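Local coordinates for protein transcriptional regulator (Thermus thermophilus, PDB 2H0A) that probably regulates transcription, as a CcpA-type repressor of the LacI family whose effector-binding region resembles periplasmic sugar-binding proteins, at residues Ala10-Phe13 / Tyr14-Val18; Asp97-Leu100 / Gly101-Ala105; Arg150-Ser153 / Pro154-Tyr158; Arg168-Leu171 / Arg172-Glu176. All coordinates share one frame; numbering follows the deposited sequence.

Contact 1. Residues Ala10-Phe13 / Tyr14-Val18; sequences ATEF and YRRLV
Phe13 and Tyr14 meet as a T-shaped pair at the start of helix 12-25. The edge of Phe13 points at the face of Tyr14, with the ring planes at 89° and the centroids 5.1 Å apart. Phe13 CD2 makes the approach and lies 3.7 Å from Tyr14 CZ, toward the rim of that face. CG of Phe13 is anti to its backbone N (chi1 178°), whereas CG of Tyr14 lies beside its own N. These torsions put the two rings next to each other at the helix start.

Glu12 and Arg15 run side by side, pointing the same way. Arg15 grips the carboxylate side-on: NE reaches Glu12 OE1 at 2.7 Å, and NH2 reaches Glu12 OE2 at 3.3 Å. The second bond comes from above the carboxylate plane. The two flat groups are turned 59° apart. Thr11 holds the N-cap position, and its carbonyl O accepts from both Tyr14 N and Arg15 N.

Tyr14 OH is hydrogen-bonded to Ser63, and Arg16 to the backbone of Asp216. Phe13, Arg16 and Leu17 all pack on Val233 of helix 233-248. The contact lies in the beta-alpha-beta unit of strand 2-6, helix 12-25 and strand 31-34.

Contact 2. Residues Asp97-Leu100 / Gly101-Ala105; sequences DNRL and GGRLA
Asp97 reaches Arg103 through two waters at the capped start of helix 99-109. Its OD1 makes a capping bond, accepting from Leu100 N at 2.8 Å on the anti side. Water 1 joins Asp97 OD2 to Arg103 NH2, and water 2 joins Asp97 OD1 to Arg103 NH1. Asp97 OD2 also forms a salt bridge with Arg259 of strand 257-265.

Asn98 gives its carbonyl O to Gly102 N in a weak bond, while its side chain turns to Arg137. Arg99 follows with a backbone bond from Arg103 N to its O. Its extended chain passes the edge of the Arg103 guanidinium, with CD 3.4 Å from Arg103 NH1. Its own charge is paired with Glu136 of helix 133-147.

Leu100 lies under one face of the Arg103 guanidinium. The bend of Arg103 at chi3 (-65°) folds the group back over this residue. Replacing Arg103 by alanine is likely to leave both waters without their N-H donor and to uncover Leu100. Gly101 has a positive phi (103°), where a CB would run into the carbonyl O of Leu100. Leu100 CD1 ends 3.4 Å from Arg103 NH2 and 4.3 Å from Leu104 CG.

Contact 3. Residues Arg150-Ser153 / Pro154-Tyr158; sequences RPFS and PDRLY
Arg156 folds back along the loop that precedes it, and its tip is hydrogen-bonded to the backbone of Pro151. Its CB lies 3.7 Å from Ser153 O and 4.0 Å from Phe152 CE1. CG stands beside the backbone N (chi1 -82°), and a bend at chi3 (-69°) turns the end of the chain back toward residues 151-153. NE passes Ser153 CB at 4.2 Å. CZ comes next, near Ser153 N and Pro151 O. NH1 is 3.8 Å from Phe152 CD1, which lies over one face of the guanidinium. The ring and guanidinium planes are 56° apart, so the two groups are not stacked flat. NH1 also makes a weak hydrogen bond to Ile116 O. NH2 is the anchor: it donates to Pro151 O at 2.8 Å, in the carbonyl plane and on a lone pair.

The backbone closes the same turn. Arg156 N donates to Ser153 O at 3.0 Å, across the short 3-10 segment 154-155. Phe152 continues past the arginine. Its ring edge meets Leu157 CB, 3.9 Å from CE2, and it packs edge-to-face with Phe141 of helix 133-147.

A leucine in place of Arg156 would probably leave Pro151 O without this donor and the loop freer to move. The contact thus joins helix 133-147 to strand 157-160 by two means. The guanidinium serves main-chain carbonyls with its N-H groups, and an apolar ring fills in beside its carbon chain.

Contact 4. Residues Arg168-Leu171 / Arg172-Glu176; sequences RLAL and RHFLE
Phe174 lays one face of its ring over the carbonyl O of Ala170, one turn earlier in helix 164-175. This oxygen sits 3.2 Å above the ring plane, toward the rim. CG of Phe174 lies beside the backbone N (chi1 -53°), which folds the ring back over the preceding turn. CE2 then comes 3.9 Å from Ala170 CB. The same oxygen accepts from Phe174 N at 2.8 Å, nearly along the C=O axis, with a weak second bond from His173 N.

On another flank, Leu171 and Leu175 cross at a slant. Leu171 CG and Leu175 CD1 are 3.9 Å apart. Leu175 CG also lies near the carbonyl O of Leu171, which accepts from Leu175 N at 2.9 Å. These are successive i to i+4 contacts of an alpha helix, and Arg172 N bonded to Arg168 O belongs to the same series.

Phe174 meets the ring of Phe117 and touches Leu182 and Val184 of strand 182-185. On helix 189-200, Leu171 packs against Val195 and Ala199, and Arg168 forms salt bridges with Glu197 and Glu198. Leu169 packs on Leu169 of the second subunit, so helix 164-175 lies between the sheet of its own chain and the dimer partner.

The contacts follow one another along the chain, and none nests in or crosses another. Contact 1 forms the first turns of helix 12-25, after strand 2-6. Contact 2 follows strand 92-96 and starts helix 99-109; its nearest atoms are about 7 Å from contact 1, on the opposite side of the chain's centre. Contact 3 closes the loop between helix 133-147 and strand 157-160. Contact 4 lies on helix 164-175, the next element. Only contacts 3 and 4 touch: Tyr158 CD2 is 3.4 Å from Ala170 CB, and the Tyr158 ring meets that of His173. Together they tie strand 157-160 to the helix at the dimer interface.

Contact 1. Residues Ala10-Phe13 / Tyr14-Val18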
loop_
_atom_site.group_PDB
_atom_site.type_symbol
_atom_site.label_atom_id
_atom_site.label_comp_id
_atom_site.label_asym_id
_atom_site.label_seq_id
_atom_site.Cartn_x
_atom_site.Cartn_y
_atom_site.Cartn_z
ATOM N N ALA A 10 -4.152 -6.486 -1.333
ATOM C CA ALA A 10 -3.167 -7.452 -0.851
ATOM C C ALA A 10 -2.839 -7.099 0.600
ATOM O O ALA A 10 -1.708 -6.754 0.937
ATOM C CB ALA A 10 -1.905 -7.419 -1.706
ATOM N N THR A 11 -3.860 -7.181 1.446
ATOM C CA THR A 11 -3.748 -6.897 2.872
ATOM C C THR A 11 -3.965 -8.209 3.613
ATOM O O THR A 11 -4.326 -9.209 2.999
ATOM C CB THR A 11 -4.822 -5.898 3.311
ATOM O OG1 THR A 11 -6.098 -6.327 2.820
ATOM C CG2 THR A 11 -4.515 -4.518 2.764
ATOM N N GLU A 12 -3.747 -8.217 4.922
ATOM C CA GLU A 12 -3.927 -9.440 5.696
ATOM C C GLU A 12 -5.386 -9.904 5.658
ATOM O O GLU A 12 -5.678 -11.087 5.817
ATOM C CB GLU A 12 -3.485 -9.217 7.144
ATOM C CG GLU A 12 -3.790 -10.379 8.076
ATOM C CD GLU A 12 -2.927 -11.600 7.812
ATOM O OE1 GLU A 12 -2.540 -11.818 6.644
ATOM O OE2 GLU A 12 -2.648 -12.352 8.773
ATOM N N PHE A 13 -6.295 -8.959 5.430
ATOM C CA PHE A 13 -7.721 -9.250 5.379
ATOM C C PHE A 13 -8.047 -10.147 4.202
ATOM O O PHE A 13 -8.960 -10.975 4.266
ATOM C CB PHE A 13 -8.516 -7.949 5.266
ATOM C CG PHE A 13 -10.008 -8.147 5.148
ATOM C CD1 PHE A 13 -10.771 -8.493 6.256
ATOM C CD2 PHE A 13 -10.652 -7.973 3.923
ATOM C CE1 PHE A 13 -12.153 -8.658 6.145
ATOM C CE2 PHE A 13 -12.034 -8.135 3.812
ATOM C CZ PHE A 13 -12.781 -8.478 4.924
ATOM N N TYR A 14 -7.303 -9.983 3.118
ATOM C CA TYR A 14 -7.543 -10.795 1.945
ATOM C C TYR A 14 -6.791 -12.102 2.044
ATOM O O TYR A 14 -7.208 -13.102 1.468
ATOM C CB TYR A 14 -7.177 -10.010 0.689
ATOM C CG TYR A 14 -8.068 -8.805 0.547
ATOM C CD1 TYR A 14 -9.404 -8.948 0.165
ATOM C CD2 TYR A 14 -7.629 -7.544 0.944
ATOM C CE1 TYR A 14 -10.282 -7.872 0.200
ATOM C CE2 TYR A 14 -8.497 -6.459 0.985
ATOM C CZ TYR A 14 -9.826 -6.630 0.617
ATOM O OH TYR A 14 -10.697 -5.565 0.711
ATOM N N ARG A 15 -5.695 -12.119 2.790
ATOM C CA ARG A 15 -4.965 -13.367 2.923
ATOM C C ARG A 15 -5.878 -14.319 3.678
ATOM O O ARG A 15 -6.099 -15.450 3.248
ATOM C CB ARG A 15 -3.659 -13.190 3.703
ATOM C CG ARG A 15 -2.836 -14.474 3.759
ATOM C CD ARG A 15 -1.725 -14.443 4.801
ATOM N NE ARG A 15 -2.237 -14.485 6.170
ATOM C CZ ARG A 15 -2.932 -15.495 6.682
ATOM N NH1 ARG A 15 -3.209 -16.564 5.948
ATOM N NH2 ARG A 15 -3.363 -15.433 7.932
ATOM N N ARG A 16 -6.420 -13.843 4.798
ATOM C CA ARG A 16 -7.315 -14.647 5.633
ATOM C C ARG A 16 -8.588 -15.035 4.901
ATOM O O ARG A 16 -9.117 -16.123 5.107
ATOM C CB ARG A 16 -7.699 -13.886 6.899
ATOM C CG ARG A 16 -6.528 -13.458 7.758
ATOM C CD ARG A 16 -7.009 -12.512 8.843
ATOM N NE ARG A 16 -7.980 -13.157 9.719
ATOM C CZ ARG A 16 -8.754 -12.517 10.589
ATOM N NH1 ARG A 16 -8.674 -11.198 10.708
ATOM N NH2 ARG A 16 -9.610 -13.199 11.333
ATOM N N LEU A 17 -9.072 -14.136 4.051
ATOM C CA LEU A 17 -10.295 -14.357 3.291
ATOM C C LEU A 17 -10.126 -15.527 2.337
ATOM O O LEU A 17 -10.991 -16.394 2.245
ATOM C CB LEU A 17 -10.654 -13.098 2.502
ATOM C CG LEU A 17 -12.131 -12.917 2.153
ATOM C CD1 LEU A 17 -12.925 -12.714 3.440
ATOM C CD2 LEU A 17 -12.311 -11.721 1.241
ATOM N N VAL A 18 -8.995 -15.551 1.641
ATOM C CA VAL A 18 -8.688 -16.601 0.677
ATOM C C VAL A 18 -8.322 -17.911 1.355
ATOM O O VAL A 18 -8.591 -18.987 0.827
ATOM C CB VAL A 18 -7.535 -16.180 -0.237
ATOM C CG1 VAL A 18 -7.094 -17.358 -1.081
ATOM C CG2 VAL A 18 -7.966 -15.022 -1.122
#

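Contact 2. Residues Asp97-Leu100 / Gly101-Ala105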
loop_
_atom_site.group_PDB
_atom_site.type_symbol
_atom_site.label_atom_id
_atom_site.label_comp_id
_atom_site.label_asym_id
_atom_site.label_seq_id
_atom_site.Cartn_x
_atom_site.Cartn_y
_atom_site.Cartn_z
ATOM N N ASP A 97 -21.502 -7.344 10.215
ATOM C CA ASP A 97 -22.264 -6.234 10.780
ATOM C C ASP A 97 -21.230 -5.279 11.386
ATOM O O ASP A 97 -20.949 -5.331 12.586
ATOM C CB ASP A 97 -23.205 -6.727 11.883
ATOM C CG ASP A 97 -24.171 -5.650 12.354
ATOM O OD1 ASP A 97 -23.749 -4.492 12.554
ATOM O OD2 ASP A 97 -25.361 -5.966 12.536
ATOM N N ASN A 98 -20.658 -4.418 10.549
ATOM C CA ASN A 98 -19.652 -3.464 11.000
ATOM C C ASN A 98 -20.156 -2.384 11.942
ATOM O O ASN A 98 -19.378 -1.858 12.730
ATOM C CB ASN A 98 -18.973 -2.811 9.795
ATOM C CG ASN A 98 -17.818 -3.637 9.263
ATOM O OD1 ASN A 98 -16.730 -3.656 9.848
ATOM N ND2 ASN A 98 -18.052 -4.340 8.160
ATOM N N ARG A 99 -21.441 -2.043 11.857
ATOM C CA ARG A 99 -22.007 -1.017 12.735
ATOM C C ARG A 99 -21.930 -1.577 14.145
ATOM O O ARG A 99 -21.556 -0.883 15.091
ATOM C CB ARG A 99 -23.458 -0.714 12.372
ATOM C CG ARG A 99 -23.914 0.656 12.834
ATOM C CD ARG A 99 -25.420 0.761 12.869
ATOM N NE ARG A 99 -25.869 2.145 13.009
ATOM C CZ ARG A 99 -25.812 3.054 12.038
ATOM N NH1 ARG A 99 -25.325 2.733 10.840
ATOM N NH2 ARG A 99 -26.248 4.286 12.265
ATOM N N LEU A 100 -22.313 -2.839 14.279
ATOM C CA LEU A 100 -22.209 -3.524 15.550
ATOM C C LEU A 100 -20.700 -3.747 15.577
ATOM O O LEU A 100 -20.089 -4.024 14.537
ATOM C CB LEU A 100 -22.940 -4.863 15.484
ATOM C CG LEU A 100 -22.761 -5.802 16.676
ATOM C CD1 LEU A 100 -23.544 -5.272 17.862
ATOM C CD2 LEU A 100 -23.239 -7.184 16.306
ATOM N N GLY A 101 -20.076 -3.637 16.736
ATOM C CA GLY A 101 -18.632 -3.808 16.746
ATOM C C GLY A 101 -18.090 -2.405 16.846
ATOM O O GLY A 101 -17.152 -2.139 17.591
ATOM N N GLY A 102 -18.682 -1.507 16.065
ATOM C CA GLY A 102 -18.307 -0.115 16.158
ATOM C C GLY A 102 -18.891 0.217 17.519
ATOM O O GLY A 102 -18.314 0.958 18.314
ATOM N N ARG A 103 -20.049 -0.384 17.787
ATOM C CA ARG A 103 -20.751 -0.204 19.050
ATOM C C ARG A 103 -20.054 -0.999 20.136
ATOM O O ARG A 103 -19.924 -0.531 21.262
ATOM C CB ARG A 103 -22.209 -0.657 18.935
ATOM C CG ARG A 103 -23.043 0.182 17.991
ATOM C CD ARG A 103 -24.517 0.057 18.314
ATOM N NE ARG A 103 -25.020 -1.293 18.090
ATOM C CZ ARG A 103 -25.433 -1.757 16.914
ATOM N NH1 ARG A 103 -25.407 -0.978 15.840
ATOM N NH2 ARG A 103 -25.882 -3.003 16.814
ATOM N N LEU A 104 -19.607 -2.203 19.802
ATOM C CA LEU A 104 -18.906 -3.012 20.784
ATOM C C LEU A 104 -17.674 -2.227 21.237
ATOM O O LEU A 104 -17.304 -2.249 22.412
ATOM C CB LEU A 104 -18.502 -4.358 20.179
ATOM C CG LEU A 104 -19.637 -5.306 19.761
ATOM C CD1 LEU A 104 -19.070 -6.524 19.038
ATOM C CD2 LEU A 104 -20.422 -5.728 20.981
ATOM N N ALA A 105 -17.064 -1.508 20.300
ATOM C CA ALA A 105 -15.886 -0.696 20.582
ATOM C C ALA A 105 -16.223 0.525 21.439
ATOM O O ALA A 105 -15.548 0.807 22.431
ATOM C CB ALA A 105 -15.245 -0.244 19.277
HETATM O O HOH W 1 -27.146 -4.970 14.869
HETATM O O HOH W 2 -26.232 -2.886 13.479
#

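Contact 3. Residues Arg150-Ser153 / Pro154-Tyr158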
loop_
_atom_site.group_PDB
_atom_site.type_symbol
_atom_site.label_atom_id
_atom_site.label_comp_id
_atom_site.label_asym_id
_atom_site.label_seq_id
_atom_site.Cartn_x
_atom_site.Cartn_y
_atom_site.Cartn_z
ATOM N N ARG A 150 -20.813 9.542 27.126
ATOM C CA ARG A 150 -19.538 10.106 26.701
ATOM C C ARG A 150 -19.505 10.302 25.190
ATOM O O ARG A 150 -18.666 9.719 24.504
ATOM C CB ARG A 150 -18.402 9.181 27.119
ATOM C CG ARG A 150 -18.513 8.697 28.557
ATOM C CD ARG A 150 -17.360 7.771 28.930
ATOM N NE ARG A 150 -16.061 8.429 28.794
ATOM C CZ ARG A 150 -14.905 7.862 29.112
ATOM N NH1 ARG A 150 -14.883 6.622 29.581
ATOM N NH2 ARG A 150 -13.773 8.535 28.984
ATOM N N PRO A 151 -20.413 11.135 24.656
ATOM C CA PRO A 151 -20.481 11.400 23.217
ATOM C C PRO A 151 -19.152 11.812 22.588
ATOM O O PRO A 151 -18.351 12.528 23.195
ATOM C CB PRO A 151 -21.550 12.486 23.113
ATOM C CG PRO A 151 -21.459 13.177 24.424
ATOM C CD PRO A 151 -21.315 12.033 25.393
ATOM N N PHE A 152 -18.939 11.342 21.361
ATOM C CA PHE A 152 -17.726 11.606 20.594
ATOM C C PHE A 152 -17.788 12.969 19.898
ATOM O O PHE A 152 -18.852 13.572 19.772
ATOM C CB PHE A 152 -17.535 10.500 19.542
ATOM C CG PHE A 152 -16.149 10.436 18.957
ATOM C CD1 PHE A 152 -15.073 9.993 19.725
ATOM C CD2 PHE A 152 -15.919 10.813 17.640
ATOM C CE1 PHE A 152 -13.787 9.926 19.186
ATOM C CE2 PHE A 152 -14.636 10.749 17.091
ATOM C CZ PHE A 152 -13.571 10.304 17.865
ATOM N N SER A 153 -16.634 13.442 19.446
ATOM C CA SER A 153 -16.549 14.715 18.759
ATOM C C SER A 153 -15.495 14.621 17.668
ATOM O O SER A 153 -14.498 13.928 17.820
ATOM C CB SER A 153 -16.179 15.824 19.744
ATOM O OG SER A 153 -16.043 17.064 19.071
ATOM N N PRO A 154 -15.705 15.317 16.546
ATOM C CA PRO A 154 -14.734 15.278 15.450
ATOM C C PRO A 154 -13.370 15.860 15.817
ATOM O O PRO A 154 -12.397 15.679 15.085
ATOM C CB PRO A 154 -15.436 16.063 14.346
ATOM C CG PRO A 154 -16.277 17.024 15.101
ATOM C CD PRO A 154 -16.852 16.169 16.195
ATOM N N ASP A 155 -13.294 16.554 16.950
ATOM C CA ASP A 155 -12.021 17.128 17.370
ATOM C C ASP A 155 -11.161 16.074 18.065
ATOM O O ASP A 155 -10.047 16.357 18.496
ATOM C CB ASP A 155 -12.239 18.320 18.302
ATOM C CG ASP A 155 -12.667 17.901 19.693
ATOM O OD1 ASP A 155 -13.753 17.293 19.821
ATOM O OD2 ASP A 155 -11.916 18.178 20.659
ATOM N N ARG A 156 -11.690 14.860 18.182
ATOM C CA ARG A 156 -10.957 13.756 18.798
ATOM C C ARG A 156 -10.816 12.638 17.779
ATOM O O ARG A 156 -10.481 11.506 18.109
ATOM C CB ARG A 156 -11.675 13.254 20.058
ATOM C CG ARG A 156 -11.363 14.096 21.279
ATOM C CD ARG A 156 -12.124 13.650 22.500
ATOM N NE ARG A 156 -13.546 13.921 22.359
ATOM C CZ ARG A 156 -14.496 13.023 22.595
ATOM N NH1 ARG A 156 -14.167 11.795 22.992
ATOM N NH2 ARG A 156 -15.769 13.346 22.408
ATOM N N LEU A 157 -11.074 12.992 16.527
ATOM C CA LEU A 157 -10.979 12.070 15.405
ATOM C C LEU A 157 -9.733 12.368 14.582
ATOM O O LEU A 157 -9.266 13.506 14.531
ATOM C CB LEU A 157 -12.193 12.222 14.496
ATOM C CG LEU A 157 -12.173 11.392 13.217
ATOM C CD1 LEU A 157 -12.411 9.930 13.558
ATOM C CD2 LEU A 157 -13.236 11.887 12.280
ATOM N N TYR A 158 -9.193 11.338 13.942
ATOM C CA TYR A 158 -8.030 11.519 13.094
ATOM C C TYR A 158 -8.231 10.676 11.861
ATOM O O TYR A 158 -8.576 9.502 11.951
ATOM C CB TYR A 158 -6.747 11.083 13.792
ATOM C CG TYR A 158 -5.495 11.542 13.070
ATOM C CD1 TYR A 158 -5.029 12.845 13.203
ATOM C CD2 TYR A 158 -4.777 10.671 12.257
ATOM C CE1 TYR A 158 -3.885 13.265 12.556
ATOM C CE2 TYR A 158 -3.629 11.086 11.601
ATOM C CZ TYR A 158 -3.187 12.383 11.757
ATOM O OH TYR A 158 -2.038 12.796 11.111
#

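Contact 4. Residues Arg168-Leu171 / Arg172-Glu176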
loop_
_atom_site.group_PDB
_atom_site.type_symbol
_atom_site.label_atom_id
_atom_site.label_comp_id
_atom_site.label_asym_id
_atom_site.label_seq_id
_atom_site.Cartn_x
_atom_site.Cartn_y
_atom_site.Cartn_z
ATOM N N ARG A 168 0.858 5.938 14.078
ATOM C CA ARG A 168 1.874 6.668 14.824
ATOM C C ARG A 168 1.612 8.164 14.687
ATOM O O ARG A 168 1.665 8.897 15.674
ATOM C CB ARG A 168 3.274 6.323 14.308
ATOM C CG ARG A 168 3.689 4.875 14.546
ATOM C CD ARG A 168 5.046 4.583 13.921
ATOM N NE ARG A 168 6.048 5.514 14.420
ATOM C CZ ARG A 168 7.150 5.859 13.766
ATOM N NH1 ARG A 168 7.401 5.340 12.572
ATOM N NH2 ARG A 168 7.991 6.742 14.300
ATOM N N LEU A 169 1.331 8.617 13.468
ATOM C CA LEU A 169 1.052 10.027 13.242
ATOM C C LEU A 169 -0.136 10.440 14.127
ATOM O O LEU A 169 -0.133 11.519 14.731
ATOM C CB LEU A 169 0.694 10.269 11.776
ATOM C CG LEU A 169 1.560 11.028 10.754
ATOM C CD1 LEU A 169 2.843 11.547 11.357
ATOM C CD2 LEU A 169 1.841 10.089 9.579
ATOM N N ALA A 170 -1.141 9.568 14.211
ATOM C CA ALA A 170 -2.345 9.833 14.999
ATOM C C ALA A 170 -2.123 9.938 16.510
ATOM O O ALA A 170 -2.568 10.890 17.135
ATOM C CB ALA A 170 -3.403 8.777 14.698
ATOM N N LEU A 171 -1.451 8.965 17.106
ATOM C CA LEU A 171 -1.201 9.030 18.541
ATOM C C LEU A 171 -0.463 10.336 18.857
ATOM O O LEU A 171 -0.721 10.990 19.867
ATOM C CB LEU A 171 -0.359 7.836 18.994
ATOM C CG LEU A 171 0.050 7.848 20.472
ATOM C CD1 LEU A 171 -1.197 7.806 21.342
ATOM C CD2 LEU A 171 0.961 6.670 20.778
ATOM N N ARG A 172 0.459 10.706 17.978
ATOM C CA ARG A 172 1.233 11.926 18.141
ATOM C C ARG A 172 0.274 13.119 18.125
ATOM O O ARG A 172 0.457 14.095 18.859
ATOM C CB ARG A 172 2.247 12.039 17.000
ATOM C CG ARG A 172 3.693 12.081 17.438
ATOM C CD ARG A 172 4.038 13.420 18.074
ATOM N NE ARG A 172 5.479 13.562 18.296
ATOM C CZ ARG A 172 6.057 14.640 18.824
ATOM N NH1 ARG A 172 5.320 15.685 19.191
ATOM N NH2 ARG A 172 7.375 14.675 18.979
ATOM N N HIS A 173 -0.751 13.020 17.279
ATOM C CA HIS A 173 -1.761 14.060 17.146
ATOM C C HIS A 173 -2.600 14.160 18.420
ATOM O O HIS A 173 -2.810 15.251 18.957
ATOM C CB HIS A 173 -2.680 13.751 15.965
ATOM C CG HIS A 173 -3.775 14.749 15.785
ATOM N ND1 HIS A 173 -3.548 16.027 15.321
ATOM C CD2 HIS A 173 -5.100 14.676 16.049
ATOM C CE1 HIS A 173 -4.685 16.696 15.307
ATOM N NE2 HIS A 173 -5.643 15.899 15.745
ATOM N N PHE A 174 -3.074 13.014 18.898
ATOM C CA PHE A 174 -3.881 12.968 20.104
ATOM C C PHE A 174 -3.114 13.444 21.340
ATOM O O PHE A 174 -3.684 14.066 22.236
ATOM C CB PHE A 174 -4.367 11.546 20.363
ATOM C CG PHE A 174 -5.078 10.910 19.201
ATOM C CD1 PHE A 174 -5.991 11.629 18.437
ATOM C CD2 PHE A 174 -4.910 9.550 18.936
ATOM C CE1 PHE A 174 -6.734 11.002 17.437
ATOM C CE2 PHE A 174 -5.646 8.917 17.941
ATOM C CZ PHE A 174 -6.562 9.641 17.193
ATOM N N LEU A 175 -1.820 13.147 21.395
ATOM C CA LEU A 175 -1.010 13.528 22.540
ATOM C C LEU A 175 -0.866 15.023 22.746
ATOM O O LEU A 175 -0.542 15.458 23.849
ATOM C CB LEU A 175 0.369 12.881 22.459
ATOM C CG LEU A 175 0.341 11.367 22.698
ATOM C CD1 LEU A 175 1.706 10.775 22.402
ATOM C CD2 LEU A 175 -0.084 11.069 24.136
ATOM N N GLU A 176 -1.091 15.822 21.706
ATOM C CA GLU A 176 -0.988 17.262 21.894
ATOM C C GLU A 176 -2.342 17.827 22.326
ATOM O O GLU A 176 -2.463 19.000 22.688
ATOM C CB GLU A 176 -0.439 17.959 20.636
ATOM C CG GLU A 176 -0.834 17.365 19.303
ATOM C CD GLU A 176 -0.058 17.980 18.127
ATOM O OE1 GLU A 176 1.195 17.968 18.159
ATOM O OE2 GLU A 176 -0.705 18.469 17.167
#